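Local coordinates for PhnH (Penicillium herquei, PDB 6JJT), which catalyses the enantioselective intramolecular hydroalkoxylation that closes the dihydrofuran ring of (2'R)-atrovenetin on the fungal route to phenalenones such as herqueinone, working as a homotetramer, at the interface of chains A and B. Sequence-based numbering; all coordinates share one arbitrary frame. Chains: chain A/B, PhnH.

The interface of chains A and B. Residues chain A 26, 28, 144, 146; chain B 21-24.
Water 1 is held by three protein groups from both chains: the indole NE1 of A:Trp146 donates to it over 2.9 Å (147° at H), the carbonyl O of B:Thr22 lies 2.8 Å away, and the carboxylate OE1 of A:Glu144 is modelled 2.4 Å away, too short to be read closely. The water lies in the indole plane, at the ring edge. OE1 also binds water 2, at 2.6 Å, and the backbone N of B:Thr22 donates almost straight to that water over 2.7 Å (172° at H). Two waters thus tie both backbone polar groups of B:Thr22 to chain A; the direct contacts are van der Waals, with no N or O pair across them at bonding distance. The indole of A:Trp146, turned over CA of A:Phe28 by its chi1 of -59° (CG anti to the carbonyl carbon), is packed on both faces. Opposite that CA, CB of B:Pro23 sits 3.8 Å from the six-membered ring centroid and CD of B:Pro24 covers the five-membered ring, both as CH-pi contacts. The carbonyl carbon of B:Pro21 meets the indole edge in plane, while its CB, 3.7 Å from CZ2 of A:Trp146, stands off the plane on the A:Phe28 side. The proline ring fits between the indole rim, the face of A:Phe28 and the carboxylate of the extended A:Glu144 chain, crossed at about a right angle. At the far end CD1 of A:Leu26 lies nearest the carbonyl O of B:Pro24, at 3.5 Å, and also against CB of B:Pro23. The proline-rich N-terminal loop of chain B therefore lies across strands 26-36 and 142-148 of chain A; the two-fold repeats this exchange of arms within the homotetramer.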
# COMPACT_ATOMS: atom_id res chain seq x y z
N LEU A 26 -19.06 -19.90 -6.20
CA LEU A 26 -18.73 -19.58 -4.82
C LEU A 26 -18.63 -20.87 -4.05
O LEU A 26 -19.54 -21.70 -4.13
CB LEU A 26 -19.88 -18.74 -4.23
CG LEU A 26 -20.27 -17.49 -5.01
CD1 LEU A 26 -21.58 -16.92 -4.48
CD2 LEU A 26 -19.17 -16.44 -4.95
N PHE A 28 -17.51 -22.34 -0.05
CA PHE A 28 -17.19 -21.89 1.30
C PHE A 28 -15.72 -22.18 1.56
O PHE A 28 -15.24 -23.29 1.34
CB PHE A 28 -18.10 -22.61 2.31
CG PHE A 28 -17.77 -22.22 3.73
CD1 PHE A 28 -17.96 -20.93 4.21
CD2 PHE A 28 -17.19 -23.15 4.58
CE1 PHE A 28 -17.63 -20.61 5.53
CE2 PHE A 28 -16.86 -22.81 5.88
CZ PHE A 28 -17.07 -21.54 6.35
N GLU A 144 -17.86 -15.21 7.66
CA GLU A 144 -17.78 -16.37 6.80
C GLU A 144 -17.28 -15.92 5.43
O GLU A 144 -17.73 -14.90 4.89
CB GLU A 144 -19.16 -16.99 6.61
CG GLU A 144 -19.76 -17.69 7.84
CD GLU A 144 -21.29 -17.93 7.75
OE1 GLU A 144 -21.95 -17.36 6.90
OE2 GLU A 144 -21.81 -18.64 8.60
N TRP A 146 -15.78 -16.97 1.34
CA TRP A 146 -16.04 -17.78 0.16
C TRP A 146 -14.92 -17.57 -0.83
O TRP A 146 -14.45 -16.44 -1.04
CB TRP A 146 -17.36 -17.35 -0.50
CG TRP A 146 -18.52 -17.50 0.45
CD1 TRP A 146 -18.86 -16.66 1.48
CD2 TRP A 146 -19.37 -18.64 0.51
NE1 TRP A 146 -19.87 -17.24 2.20
CE2 TRP A 146 -20.25 -18.41 1.60
CE3 TRP A 146 -19.51 -19.77 -0.29
CZ2 TRP A 146 -21.25 -19.32 1.95
CZ3 TRP A 146 -20.53 -20.65 0.05
CH2 TRP A 146 -21.34 -20.44 1.16
N PRO B 21 -23.54 -21.69 6.40
CA PRO B 21 -23.12 -20.54 5.62
C PRO B 21 -23.99 -20.36 4.37
O PRO B 21 -24.07 -21.25 3.52
CB PRO B 21 -21.64 -20.80 5.33
CG PRO B 21 -21.20 -21.78 6.38
CD PRO B 21 -22.44 -22.63 6.65
N THR B 22 -24.55 -19.17 4.24
CA THR B 22 -25.29 -18.74 3.07
C THR B 22 -24.37 -17.91 2.17
O THR B 22 -23.75 -16.97 2.65
CB THR B 22 -26.44 -17.83 3.52
OG1 THR B 22 -27.29 -18.62 4.36
CG2 THR B 22 -27.22 -17.24 2.36
N PRO B 23 -24.27 -18.19 0.86
CA PRO B 23 -23.39 -17.38 0.01
C PRO B 23 -23.91 -15.99 -0.28
O PRO B 23 -25.13 -15.76 -0.20
CB PRO B 23 -23.21 -18.23 -1.26
CG PRO B 23 -24.47 -19.07 -1.29
CD PRO B 23 -24.83 -19.36 0.16
N PRO B 24 -23.05 -15.02 -0.65
CA PRO B 24 -23.53 -13.71 -1.05
C PRO B 24 -24.22 -13.83 -2.40
O PRO B 24 -24.02 -14.82 -3.13
CB PRO B 24 -22.28 -12.85 -1.17
CG PRO B 24 -21.24 -13.87 -1.51
CD PRO B 24 -21.57 -15.10 -0.69
O HOH W 1 -21.70 -17.07 4.49
O HOH W 2 -24.51 -17.49 6.38